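Local structure of metalloprotease stcE (Escherichia coli, 4DNY) at residues 22-27 with 51-56; 32-37 with 61-66; 70-75 with 115-120; 81-86 with 108-113. The protein is a secreted zinc metalloprotease (mucinase) that probably cleaves O-linked glycoproteins such as C1 esterase inhibitor, and is essential to adhesion and immune evasion during infection. All coordinates share one frame; numbering follows the deposited sequence. Where two conformers were deposited one is given.

Followed from the N terminus, contact 1 pairs 22-27 with 51-56 and closes a loop that carries helices 31-35 and 43-49. Contact 2 opens inside that loop and closes beyond it at 61-66, so the two cross; it ties helix 31-35 to the loop before strand 67-69, and the K26-E33 salt bridge joins it to contact 1. Contact 3 opens only after both have closed and encloses contact 4. Contacts 1, 3 and 4 all reach the five-stranded sheet: contact 1 at its first edge, contact 4 in its interior, while contact 3 ties loop 70-75 to strand 116-119 on the other edge. E56 of contact 1 meets R82 of contact 4 in a salt bridge between neighbouring strands.

Contact 1: 22-27 with 51-56; sequences NGTKKI and NNALVE
K26 bonds through its backbone to both L54 and E56 where strand 25-28 lies parallel to strand 54-60, the edge pairing of the five-stranded sheet. Two helices fill the connection between these adjacent strands, which makes it a beta-alpha-beta crossover. The short strand axes approach to 4.7 Å and are inclined at 20°. K26 uses both N and O, bracketing V55: K26 N donates to L54 O at 2.9 Å, and K26 O accepts from E56 N at 2.8 Å. L54 N reaches T24 O at 3.3 Å.

Charged groups meet on the face bearing K25, L54 and E56. The extended K25 chain runs beside L54, its CG packing on L54 CD2, and ends with NZ 2.9 Å from E56 OE1, a salt bridge that is weak as a hydrogen bond. Water 1 donates to E56 OE2 and accepts weakly from K25 NZ. The carboxylate has firmer partners in R82 and H58, while on the other face K26 NZ turns to E33.

Side-chain bonds organise the preceding turn. T24 OG1 sits between its backbone N and carbonyl carbon (chi1 59°), where it accepts from A53 N at 2.9 Å. N22 forms an Asx turn, with OD1 taking T24 N at 3.0 Å from above the carbonyl plane. The same OD1 receives the T24 OG1 hydroxyl at 2.6 Å, in that plane and on a lone pair.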
loop_
_atom_site.group_PDB
_atom_site.type_symbol
_atom_site.label_atom_id
_atom_site.label_comp_id
_atom_site.label_asym_id
_atom_site.label_seq_id
_atom_site.Cartn_x
_atom_site.Cartn_y
_atom_site.Cartn_z
ATOM N N ASN A 22 0.606 11.655 -11.194
ATOM C CA ASN A 22 1.880 12.124 -11.746
ATOM C C ASN A 22 2.996 11.172 -11.357
ATOM O O ASN A 22 2.704 10.151 -10.776
ATOM C CB ASN A 22 2.168 13.574 -11.359
ATOM C CG ASN A 22 2.315 13.788 -9.867
ATOM O OD1 ASN A 22 2.728 12.941 -9.143
ATOM N ND2 ASN A 22 1.958 14.976 -9.423
ATOM N N GLY A 23 4.245 11.540 -11.678
ATOM C CA GLY A 23 5.415 10.722 -11.374
ATOM C C GLY A 23 6.039 10.842 -10.018
ATOM O O GLY A 23 7.202 10.448 -9.832
ATOM N N THR A 24 5.386 11.498 -9.088
ATOM C CA THR A 24 5.917 11.547 -7.713
ATOM C C THR A 24 5.667 10.205 -7.042
ATOM O O THR A 24 4.498 9.800 -6.824
ATOM C CB THR A 24 5.318 12.743 -6.902
ATOM O OG1 THR A 24 3.897 12.656 -6.828
ATOM C CG2 THR A 24 5.729 14.083 -7.581
ATOM N N LYS A 25 6.730 9.452 -6.796
ATOM C CA LYS A 25 6.608 8.095 -6.314
ATOM C C LYS A 25 7.508 7.914 -5.151
ATOM O O LYS A 25 8.715 8.151 -5.233
ATOM C CB LYS A 25 7.072 7.147 -7.413
ATOM C CG LYS A 25 6.945 5.685 -7.041
ATOM C CD LYS A 25 7.658 4.887 -8.059
ATOM C CE LYS A 25 7.408 3.459 -7.956
ATOM N NZ LYS A 25 7.972 2.721 -9.101
ATOM N N LYS A 26 6.985 7.446 -4.027
ATOM C CA LYS A 26 7.766 7.070 -2.846
ATOM C C LYS A 26 7.934 5.610 -2.776
ATOM O O LYS A 26 6.985 4.878 -2.735
ATOM C CB LYS A 26 7.049 7.562 -1.591
ATOM C CG LYS A 26 7.574 6.950 -0.309
ATOM C CD LYS A 26 8.971 7.442 0.111
ATOM C CE LYS A 26 9.462 6.690 1.372
ATOM N NZ LYS A 26 10.773 7.178 1.900
ATOM N N ILE A 27 9.193 5.159 -2.687
ATOM C CA ILE A 27 9.456 3.727 -2.480
ATOM C C ILE A 27 9.791 3.483 -1.025
ATOM O O ILE A 27 10.596 4.178 -0.447
ATOM C CB ILE A 27 10.658 3.243 -3.345
ATOM C CG1 ILE A 27 10.285 3.278 -4.807
ATOM C CG2 ILE A 27 11.108 1.850 -2.961
ATOM C CD1 ILE A 27 10.298 4.627 -5.331
ATOM N N ASN A 51 2.732 14.114 -0.309
ATOM C CA ASN A 51 3.628 14.691 -1.348
ATOM C C ASN A 51 3.929 13.787 -2.544
ATOM O O ASN A 51 4.759 14.136 -3.405
ATOM C CB ASN A 51 4.933 15.169 -0.708
ATOM C CG ASN A 51 4.703 16.302 0.275
ATOM O OD1 ASN A 51 5.056 16.160 1.442
ATOM N ND2 ASN A 51 4.073 17.404 -0.177
ATOM N N ASN A 52 3.263 12.624 -2.599
ATOM C CA ASN A 52 3.431 11.658 -3.675
ATOM C C ASN A 52 2.119 11.118 -4.175
ATOM O O ASN A 52 1.217 10.873 -3.372
ATOM C CB ASN A 52 4.276 10.472 -3.186
ATOM C CG ASN A 52 5.717 10.886 -2.878
ATOM O OD1 ASN A 52 6.529 10.963 -3.786
ATOM N ND2 ASN A 52 6.029 11.152 -1.612
ATOM N N ALA A 53 2.060 10.865 -5.476
ATOM C CA ALA A 53 0.891 10.252 -6.125
ATOM C C ALA A 53 0.788 8.769 -5.863
ATOM O O ALA A 53 -0.293 8.179 -5.885
ATOM C CB ALA A 53 0.985 10.455 -7.633
ATOM N N LEU A 54 1.924 8.133 -5.634
ATOM C CA LEU A 54 2.020 6.691 -5.407
ATOM C C LEU A 54 3.058 6.350 -4.378
ATOM O O LEU A 54 4.186 6.917 -4.379
ATOM C CB LEU A 54 2.294 6.001 -6.741
ATOM C CG LEU A 54 2.163 4.419 -6.695
ATOM C CD1 LEU A 54 1.536 3.899 -7.970
ATOM C CD2 LEU A 54 3.507 3.919 -6.444
ATOM N N VAL A 55 2.717 5.401 -3.495
ATOM C CA VAL A 55 3.691 4.783 -2.572
ATOM C C VAL A 55 3.843 3.349 -3.021
ATOM O O VAL A 55 2.821 2.642 -3.204
ATOM C CB VAL A 55 3.230 4.843 -1.126
ATOM C CG1 VAL A 55 4.045 3.880 -0.227
ATOM C CG2 VAL A 55 3.308 6.306 -0.559
ATOM N N GLU A 56 5.079 2.871 -3.166
ATOM C CA GLU A 56 5.365 1.493 -3.604
ATOM C C GLU A 56 6.194 0.839 -2.487
ATOM O O GLU A 56 7.303 1.312 -2.189
ATOM C CB GLU A 56 6.125 1.473 -4.933
ATOM C CG GLU A 56 6.484 0.055 -5.353
ATOM C CD GLU A 56 6.955 -0.047 -6.817
ATOM O OE1 GLU A 56 6.426 0.644 -7.699
ATOM O OE2 GLU A 56 7.827 -0.831 -7.066
HETATM O O HOH W 1 8.660 -0.519 -9.594
#

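Contact 2: 32-37 with 61-66; sequences AEVNKL and NGRWVR
V34 and V65 carry most of the contact between helix 31-35 and loop 61-66, and its approaches, all 3.7 Å or longer, are van der Waals. V34 holds CG1 anti to its backbone N (chi1 168°), which lays this methyl against the R63 carbonyl, 3.8 Å from R63 O, and close to the N of W64. Its other branch, CG2, packs on R63 CD at 3.9 Å, and the two side chains cross at about a right angle.

V65 answers from the loop with both methyls. CG1, anti to its carbonyl carbon (chi1 -74°), lies 3.7 Å from V34 O and also touches the CA of N35. CG2 reaches past the same carbonyl to L37 CB at 4.2 Å. V34 O also accepts from L37 N, and the two V65 methyls pack against this already bonded oxygen.

R63 lends its aliphatic part: the chain bends at chi2 and chi3, and NH2 is hydrogen-bonded to H58 O. V34 also packs on I28 of strand 25-28 and L37 on S44 and I45 of helix 43-49, while W64 NE1 is hydrogen-bonded to S90 O, so loop 61-66 lies between the short helix and the region leading into strand 91-95.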
loop_
_atom_site.group_PDB
_atom_site.type_symbol
_atom_site.label_atom_id
_atom_site.label_comp_id
_atom_site.label_asym_id
_atom_site.label_seq_id
_atom_site.Cartn_x
_atom_site.Cartn_y
_atom_site.Cartn_z
ATOM N N ALA A 32 13.524 0.062 8.592
ATOM C CA ALA A 32 12.911 1.056 9.505
ATOM C C ALA A 32 11.572 1.510 8.938
ATOM O O ALA A 32 10.606 1.700 9.695
ATOM C CB ALA A 32 13.813 2.234 9.703
ATOM N N GLU A 33 11.482 1.697 7.626
ATOM C CA GLU A 33 10.205 2.176 7.028
ATOM C C GLU A 33 9.166 1.068 6.957
ATOM O O GLU A 33 7.971 1.314 7.188
ATOM C CB GLU A 33 10.437 2.819 5.652
ATOM C CG GLU A 33 11.168 4.197 5.778
ATOM C CD GLU A 33 10.871 5.172 4.613
ATOM O OE1 GLU A 33 10.814 4.744 3.429
ATOM O OE2 GLU A 33 10.691 6.393 4.894
ATOM N N VAL A 34 9.586 -0.137 6.640
ATOM C CA VAL A 34 8.662 -1.263 6.618
ATOM C C VAL A 34 8.073 -1.514 8.006
ATOM O O VAL A 34 6.886 -1.835 8.147
ATOM C CB VAL A 34 9.290 -2.514 5.982
ATOM C CG1 VAL A 34 8.443 -3.779 6.227
ATOM C CG2 VAL A 34 9.466 -2.267 4.484
ATOM N N ASN A 35 8.905 -1.340 9.024
ATOM C CA ASN A 35 8.461 -1.560 10.394
ATOM C C ASN A 35 7.285 -0.643 10.799
ATOM O O ASN A 35 6.499 -1.020 11.670
ATOM C CB ASN A 35 9.647 -1.345 11.365
ATOM C CG ASN A 35 10.571 -2.490 11.441
ATOM O OD1 ASN A 35 10.283 -3.585 10.961
ATOM N ND2 ASN A 35 11.741 -2.258 12.070
ATOM N N LYS A 36 7.167 0.523 10.195
ATOM C CA LYS A 36 6.076 1.468 10.498
ATOM C C LYS A 36 4.722 1.045 9.929
ATOM O O LYS A 36 3.704 1.658 10.262
ATOM C CB LYS A 36 6.417 2.877 10.053
ATOM C CG LYS A 36 7.669 3.517 10.698
ATOM C CD LYS A 36 7.845 4.935 10.141
ATOM C CE LYS A 36 9.093 5.598 10.695
ATOM N NZ LYS A 36 9.229 6.966 10.085
ATOM N N LEU A 37 4.699 0.051 9.037
ATOM C CA LEU A 37 3.504 -0.260 8.276
ATOM C C LEU A 37 2.430 -1.001 9.068
ATOM O O LEU A 37 1.283 -1.095 8.630
ATOM C CB LEU A 37 3.845 -1.037 6.980
ATOM C CG LEU A 37 4.788 -0.313 5.993
ATOM C CD1 LEU A 37 5.088 -1.280 4.864
ATOM C CD2 LEU A 37 4.143 0.974 5.482
ATOM N N ASN A 61 12.878 -10.697 2.413
ATOM C CA ASN A 61 13.408 -11.431 3.539
ATOM C C ASN A 61 14.252 -10.476 4.414
ATOM O O ASN A 61 15.058 -9.692 3.919
ATOM C CB ASN A 61 14.213 -12.610 3.053
ATOM C CG ASN A 61 13.354 -13.729 2.448
ATOM O OD1 ASN A 61 12.165 -13.848 2.814
ATOM N ND2 ASN A 61 13.940 -14.531 1.577
ATOM N N GLY A 62 13.950 -10.509 5.708
ATOM C CA GLY A 62 14.600 -9.622 6.658
ATOM C C GLY A 62 13.990 -8.233 6.717
ATOM O O GLY A 62 14.535 -7.362 7.422
ATOM N N ARG A 63 12.936 -8.013 5.955
ATOM C CA ARG A 63 12.342 -6.679 5.798
ATOM C C ARG A 63 10.856 -6.821 5.576
ATOM O O ARG A 63 10.345 -6.578 4.465
ATOM C CB ARG A 63 13.007 -5.989 4.615
ATOM C CG ARG A 63 12.648 -4.509 4.479
ATOM C CD ARG A 63 12.542 -4.097 3.012
ATOM N NE ARG A 63 13.769 -4.397 2.299
ATOM C CZ ARG A 63 13.890 -4.482 0.981
ATOM N NH1 ARG A 63 15.071 -4.738 0.449
ATOM N NH2 ARG A 63 12.857 -4.312 0.175
ATOM N N TRP A 64 10.172 -7.235 6.638
ATOM C CA TRP A 64 8.788 -7.735 6.584
ATOM C C TRP A 64 8.026 -7.400 7.830
ATOM O O TRP A 64 8.617 -7.316 8.904
ATOM C CB TRP A 64 8.817 -9.263 6.388
ATOM C CG TRP A 64 7.580 -10.036 6.641
ATOM C CD1 TRP A 64 6.591 -10.351 5.715
ATOM C CD2 TRP A 64 7.146 -10.594 7.900
ATOM N NE1 TRP A 64 5.567 -11.026 6.353
ATOM C CE2 TRP A 64 5.899 -11.229 7.675
ATOM C CE3 TRP A 64 7.698 -10.615 9.177
ATOM C CZ2 TRP A 64 5.218 -11.860 8.657
ATOM C CZ3 TRP A 64 7.015 -11.243 10.184
ATOM C CH2 TRP A 64 5.781 -11.868 9.943
ATOM N N VAL A 65 6.733 -7.153 7.688
ATOM C CA VAL A 65 5.839 -7.193 8.818
ATOM C C VAL A 65 4.602 -7.968 8.448
ATOM O O VAL A 65 4.280 -8.049 7.258
ATOM C CB VAL A 65 5.335 -5.768 9.237
ATOM C CG1 VAL A 65 6.514 -5.030 9.936
ATOM C CG2 VAL A 65 4.738 -4.990 8.043
ATOM N N ARG A 66 3.932 -8.516 9.445
ATOM C CA ARG A 66 2.745 -9.348 9.213
ATOM C C ARG A 66 1.545 -8.612 8.687
ATOM O O ARG A 66 0.920 -9.099 7.780
ATOM C CB ARG A 66 2.383 -10.069 10.499
ATOM C CG ARG A 66 1.403 -11.170 10.248
ATOM C CD ARG A 66 0.988 -11.800 11.538
ATOM N NE ARG A 66 -0.023 -10.930 12.152
ATOM C CZ ARG A 66 -0.536 -11.046 13.370
ATOM N NH1 ARG A 66 -0.146 -12.030 14.186
ATOM N NH2 ARG A 66 -1.453 -10.160 13.770
#

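Contact 3: 70-75 with 115-120; sequences LPQGPD and GQWFRS
W117 NE1 donates to P71 O at 2.7 Å, a nearly straight bond (165° at the hydrogen) that lies close to the indole plane and approaches the oxygen almost in line with its C=O. Over one face of the same ring sits L70: its CD1 is 3.8 Å from the centroid of the five-membered ring and 14° off the normal, a CH-pi contact. L70 CB adds a second touch, 3.6 Å from W117 NE1.

Q72 approaches the indole rim, with its amide almost perpendicular to the ring. Its chain bends at chi2 (-74°, which places CD), and NE2 comes within 3.5 Å of W117 CD1. Water 2 then accepts from Q72 NE2 at 2.9 Å and from W117 N at 3.0 Å, tying the glutamine to the strand backbone.

A second shell holds these groups. Y112 of the adjacent strand bonds through OH to both Q72 OE1 and G73 N, and its ring meets W117 edge-to-face. L70 is backed by I45 of helix 43-49 and by V93 and Y95 of the smaller sheet.

The contact ties loop 70-75 to edge strand 116-119 of the beta-sandwich domain's five-stranded sheet. L70 carbons cover one face of the indole, whereas polar atoms gather at its rim. The N-H of this buried tryptophan is satisfied by the P71 carbonyl, and this nearly straight bond, with L70, restrains the ring's rotation.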
loop_
_atom_site.group_PDB
_atom_site.type_symbol
_atom_site.label_atom_id
_atom_site.label_comp_id
_atom_site.label_asym_id
_atom_site.label_seq_id
_atom_site.Cartn_x
_atom_site.Cartn_y
_atom_site.Cartn_z
ATOM N N LEU A 70 -3.851 0.058 5.126
ATOM C CA LEU A 70 -3.949 1.249 4.306
ATOM C C LEU A 70 -4.731 2.349 5.070
ATOM O O LEU A 70 -5.682 2.052 5.754
ATOM C CB LEU A 70 -4.610 0.893 2.971
ATOM C CG LEU A 70 -3.904 -0.102 2.072
ATOM C CD1 LEU A 70 -4.511 -0.007 0.649
ATOM C CD2 LEU A 70 -2.397 0.195 1.940
ATOM N N PRO A 71 -4.267 3.596 4.980
ATOM C CA PRO A 71 -4.946 4.692 5.694
ATOM C C PRO A 71 -6.297 5.068 5.091
ATOM O O PRO A 71 -6.584 4.741 3.923
ATOM C CB PRO A 71 -3.946 5.811 5.572
ATOM C CG PRO A 71 -3.229 5.565 4.220
ATOM C CD PRO A 71 -3.132 4.081 4.166
ATOM N N GLN A 72 -7.112 5.817 5.855
ATOM C CA GLN A 72 -8.328 6.396 5.358
ATOM C C GLN A 72 -8.260 7.901 5.562
ATOM O O GLN A 72 -7.633 8.369 6.496
ATOM C CB GLN A 72 -9.542 5.852 6.110
ATOM C CG GLN A 72 -9.809 4.381 5.922
ATOM C CD GLN A 72 -10.390 4.045 4.547
ATOM O OE1 GLN A 72 -11.217 4.790 4.023
ATOM N NE2 GLN A 72 -10.041 2.887 4.034
ATOM N N GLY A 73 -8.933 8.648 4.690
ATOM C CA GLY A 73 -9.055 10.091 4.861
ATOM C C GLY A 73 -9.247 10.796 3.562
ATOM O O GLY A 73 -8.888 10.298 2.482
ATOM N N PRO A 74 -9.771 12.007 3.646
ATOM C CA PRO A 74 -10.108 12.772 2.480
ATOM C C PRO A 74 -8.940 13.063 1.527
ATOM O O PRO A 74 -9.110 12.981 0.294
ATOM C CB PRO A 74 -10.654 14.089 3.077
ATOM C CG PRO A 74 -11.016 13.800 4.445
ATOM C CD PRO A 74 -10.199 12.653 4.913
ATOM N N ASP A 75 -7.769 13.369 2.082
ATOM C CA ASP A 75 -6.639 13.779 1.289
ATOM C C ASP A 75 -6.009 12.657 0.464
ATOM O O ASP A 75 -5.050 12.895 -0.281
ATOM C CB ASP A 75 -5.582 14.483 2.162
ATOM C CG ASP A 75 -5.044 13.615 3.286
ATOM O OD1 ASP A 75 -5.597 12.544 3.601
ATOM O OD2 ASP A 75 -4.042 14.056 3.873
ATOM N N GLY A 115 -13.388 8.047 -1.323
ATOM C CA GLY A 115 -13.420 7.594 0.070
ATOM C C GLY A 115 -13.242 6.103 0.290
ATOM O O GLY A 115 -13.408 5.600 1.408
ATOM N N GLN A 116 -12.905 5.342 -0.759
ATOM C CA GLN A 116 -12.744 3.893 -0.656
ATOM C C GLN A 116 -11.528 3.412 -1.482
ATOM O O GLN A 116 -11.351 3.807 -2.612
ATOM C CB GLN A 116 -14.000 3.192 -1.150
ATOM C CG GLN A 116 -14.029 1.664 -0.939
ATOM C CD GLN A 116 -15.312 1.040 -1.419
ATOM O OE1 GLN A 116 -16.378 1.248 -0.860
ATOM N NE2 GLN A 116 -15.213 0.296 -2.527
ATOM N N TRP A 117 -10.764 2.457 -0.920
ATOM C CA TRP A 117 -9.728 1.797 -1.651
ATOM C C TRP A 117 -10.305 0.747 -2.600
ATOM O O TRP A 117 -11.199 -0.050 -2.202
ATOM C CB TRP A 117 -8.741 1.067 -0.714
ATOM C CG TRP A 117 -7.838 1.989 0.037
ATOM C CD1 TRP A 117 -7.949 2.330 1.332
ATOM C CD2 TRP A 117 -6.747 2.740 -0.506
ATOM N NE1 TRP A 117 -6.957 3.237 1.665
ATOM C CE2 TRP A 117 -6.191 3.485 0.544
ATOM C CE3 TRP A 117 -6.150 2.840 -1.805
ATOM C CZ2 TRP A 117 -5.117 4.357 0.343
ATOM C CZ3 TRP A 117 -5.087 3.669 -2.003
ATOM C CH2 TRP A 117 -4.558 4.418 -0.908
ATOM N N PHE A 118 -9.827 0.729 -3.843
ATOM C CA PHE A 118 -10.116 -0.288 -4.823
ATOM C C PHE A 118 -8.827 -1.057 -5.121
ATOM O O PHE A 118 -7.814 -0.451 -5.400
ATOM C CB PHE A 118 -10.659 0.335 -6.103
ATOM C CG PHE A 118 -12.010 0.922 -5.925
ATOM C CD1 PHE A 118 -13.135 0.191 -6.238
ATOM C CD2 PHE A 118 -12.159 2.193 -5.421
ATOM C CE1 PHE A 118 -14.400 0.732 -6.026
ATOM C CE2 PHE A 118 -13.445 2.711 -5.181
ATOM C CZ PHE A 118 -14.529 1.977 -5.507
ATOM N N ARG A 119 -8.889 -2.373 -5.081
ATOM C CA ARG A 119 -7.786 -3.236 -5.439
ATOM C C ARG A 119 -7.912 -3.690 -6.888
ATOM O O ARG A 119 -8.934 -4.202 -7.321
ATOM C CB ARG A 119 -7.721 -4.448 -4.485
ATOM C CG ARG A 119 -6.464 -5.273 -4.679
ATOM C CD ARG A 119 -6.385 -6.431 -3.671
ATOM N NE ARG A 119 -7.321 -7.489 -3.921
ATOM C CZ ARG A 119 -7.122 -8.391 -4.897
ATOM N NH1 ARG A 119 -6.021 -8.320 -5.670
ATOM N NH2 ARG A 119 -7.984 -9.354 -5.097
ATOM N N SER A 120 -6.846 -3.503 -7.646
ATOM C CA SER A 120 -6.774 -3.964 -9.032
ATOM C C SER A 120 -6.973 -5.452 -9.107
ATOM O O SER A 120 -6.297 -6.212 -8.447
ATOM C CB SER A 120 -5.438 -3.571 -9.620
ATOM O OG SER A 120 -5.359 -3.986 -10.980
HETATM O O HOH W 2 -11.501 1.633 1.915
#

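Contact 4: 81-86 with 108-113; sequences VRFVSS and LLFKYV
R82 stands opposite L109 in the antiparallel pairing of strands 80-86 and 107-113, whose short axes run at 169° to each other. R82-L109 is a non-hydrogen-bonded pair, flanked by the hydrogen-bonded pairs V81-F110 and F83-L108. Each of those has two reciprocal bonds: F83 N reaches L108 O at 2.9 Å, and V81 N reaches F110 O at 3.0 Å.

Followed outward, R82 CB packs on L109 CD1 at 3.8 Å. CG, anti to the backbone N, passes 3.6 Å from L108 O, which also takes a CA-H...O contact from R82 CA. Beyond CD the chain bends at chi3 (-66°), which brings NE to 3.9 Å from L109 CD1. At the tip NH1 leaves the pair altogether for the salt bridge with E56.

On the other face of the sheet F83 and F110 meet rim to rim, neither ring lying over the other. Their centroids are 5.9 Å apart and their planes at 84°, with CE2 of F83 3.7 Å from CE2 of F110.

Strand 54-60 adjoins 80-86 on its far side, and 116-119 adjoins 107-113, so this pairing is interior to the sheet, with 80-86 as its central strand. The face with F83, L108 and F110 looks to the three-stranded sheet, where F83 and L108 pack on L102 and the F110 ring meets Y95 edge-to-face, as expected of a beta-sandwich core.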
loop_
_atom_site.group_PDB
_atom_site.type_symbol
_atom_site.label_atom_id
_atom_site.label_comp_id
_atom_site.label_asym_id
_atom_site.label_seq_id
_atom_site.Cartn_x
_atom_site.Cartn_y
_atom_site.Cartn_z
ATOM N N VAL A 81 -1.332 2.894 -4.035
ATOM C CA VAL A 81 -0.330 2.122 -3.285
ATOM C C VAL A 81 -0.061 0.826 -4.025
ATOM O O VAL A 81 -1.003 0.093 -4.358
ATOM C CB VAL A 81 -0.767 1.805 -1.814
ATOM C CG1 VAL A 81 0.345 1.037 -1.087
ATOM C CG2 VAL A 81 -1.057 3.138 -1.098
ATOM N N ARG A 82 1.202 0.546 -4.281
ATOM C CA ARG A 82 1.635 -0.709 -4.893
ATOM C C ARG A 82 2.440 -1.502 -3.891
ATOM O O ARG A 82 3.223 -0.931 -3.120
ATOM C CB ARG A 82 2.497 -0.432 -6.153
ATOM C CG ARG A 82 2.887 -1.722 -6.863
ATOM C CD ARG A 82 3.668 -1.464 -8.106
ATOM N NE ARG A 82 2.855 -0.782 -9.140
ATOM C CZ ARG A 82 3.139 0.383 -9.691
ATOM N NH1 ARG A 82 4.239 1.064 -9.286
ATOM N NH2 ARG A 82 2.389 0.919 -10.664
ATOM N N PHE A 83 2.237 -2.813 -3.849
ATOM C CA PHE A 83 3.054 -3.753 -3.022
ATOM C C PHE A 83 3.773 -4.702 -3.933
ATOM O O PHE A 83 3.166 -5.225 -4.866
ATOM C CB PHE A 83 2.179 -4.578 -2.090
ATOM C CG PHE A 83 1.567 -3.780 -0.993
ATOM C CD1 PHE A 83 2.165 -3.708 0.234
ATOM C CD2 PHE A 83 0.357 -3.097 -1.186
ATOM C CE1 PHE A 83 1.601 -2.941 1.248
ATOM C CE2 PHE A 83 -0.223 -2.368 -0.155
ATOM C CZ PHE A 83 0.411 -2.288 1.043
ATOM N N VAL A 84 5.053 -4.938 -3.642
ATOM C CA VAL A 84 5.831 -5.989 -4.263
ATOM C C VAL A 84 6.531 -6.804 -3.215
ATOM O O VAL A 84 7.364 -6.261 -2.476
ATOM C CB VAL A 84 6.883 -5.405 -5.286
ATOM C CG1 VAL A 84 7.630 -6.560 -5.977
ATOM C CG2 VAL A 84 6.215 -4.452 -6.251
ATOM N N SER A 85 6.144 -8.070 -3.068
ATOM C CA SER A 85 6.722 -8.925 -2.028
ATOM C C SER A 85 7.824 -9.826 -2.589
ATOM O O SER A 85 7.604 -10.614 -3.514
ATOM C CB SER A 85 5.677 -9.824 -1.417
ATOM O OG SER A 85 6.350 -10.777 -0.598
ATOM N N SER A 86 8.983 -9.760 -1.949
ATOM C CA SER A 86 10.023 -10.786 -2.162
ATOM C C SER A 86 10.303 -11.474 -0.820
ATOM O O SER A 86 11.359 -12.069 -0.612
ATOM C CB SER A 86 11.291 -10.191 -2.828
ATOM O OG SER A 86 11.806 -9.127 -2.075
ATOM N N LEU A 108 0.586 -6.231 -5.718
ATOM C CA LEU A 108 -0.775 -5.773 -5.480
ATOM C C LEU A 108 -0.848 -4.277 -5.777
ATOM O O LEU A 108 0.113 -3.555 -5.609
ATOM C CB LEU A 108 -1.208 -5.999 -4.034
ATOM C CG LEU A 108 -1.217 -7.407 -3.519
ATOM C CD1 LEU A 108 -1.484 -7.378 -2.019
ATOM C CD2 LEU A 108 -2.233 -8.239 -4.275
ATOM N N LEU A 109 -2.010 -3.780 -6.211
ATOM C CA LEU A 109 -2.142 -2.373 -6.532
ATOM C C LEU A 109 -3.521 -1.833 -6.089
ATOM O O LEU A 109 -4.548 -2.521 -6.301
ATOM C CB LEU A 109 -1.996 -2.154 -8.015
ATOM C CG LEU A 109 -1.987 -0.708 -8.531
ATOM C CD1 LEU A 109 -0.745 0.054 -7.981
ATOM C CD2 LEU A 109 -1.981 -0.661 -10.040
ATOM N N PHE A 110 -3.533 -0.666 -5.457
ATOM C CA PHE A 110 -4.704 -0.039 -4.867
ATOM C C PHE A 110 -4.807 1.414 -5.300
ATOM O O PHE A 110 -3.790 2.092 -5.495
ATOM C CB PHE A 110 -4.641 -0.091 -3.331
ATOM C CG PHE A 110 -4.582 -1.458 -2.745
ATOM C CD1 PHE A 110 -5.731 -2.113 -2.299
ATOM C CD2 PHE A 110 -3.384 -2.100 -2.599
ATOM C CE1 PHE A 110 -5.662 -3.377 -1.756
ATOM C CE2 PHE A 110 -3.308 -3.378 -2.021
ATOM C CZ PHE A 110 -4.470 -3.986 -1.586
ATOM N N LYS A 111 -6.049 1.898 -5.446
ATOM C CA LYS A 111 -6.357 3.297 -5.695
ATOM C C LYS A 111 -7.578 3.726 -4.872
ATOM O O LYS A 111 -8.523 2.997 -4.769
ATOM C CB LYS A 111 -6.630 3.525 -7.197
ATOM C CG LYS A 111 -6.932 4.974 -7.551
ATOM C CD LYS A 111 -6.947 5.233 -9.039
ATOM C CE LYS A 111 -7.438 6.613 -9.345
ATOM N NZ LYS A 111 -7.296 7.033 -10.805
ATOM N N TYR A 112 -7.516 4.931 -4.291
ATOM C CA TYR A 112 -8.555 5.443 -3.423
ATOM C C TYR A 112 -9.467 6.361 -4.265
ATOM O O TYR A 112 -8.990 7.321 -4.853
ATOM C CB TYR A 112 -7.904 6.253 -2.307
ATOM C CG TYR A 112 -8.738 6.478 -1.087
ATOM C CD1 TYR A 112 -8.878 5.495 -0.127
ATOM C CD2 TYR A 112 -9.274 7.727 -0.823
ATOM C CE1 TYR A 112 -9.568 5.685 1.022
ATOM C CE2 TYR A 112 -9.965 7.951 0.380
ATOM C CZ TYR A 112 -10.086 6.920 1.303
ATOM O OH TYR A 112 -10.754 7.149 2.515
ATOM N N VAL A 113 -10.740 6.018 -4.358
ATOM C CA VAL A 113 -11.690 6.788 -5.147
ATOM C C VAL A 113 -12.916 7.076 -4.288
ATOM O O VAL A 113 -13.611 6.128 -3.838
ATOM C CB VAL A 113 -12.098 6.061 -6.443
ATOM C CG1 VAL A 113 -12.998 6.927 -7.263
ATOM C CG2 VAL A 113 -10.813 5.690 -7.238
#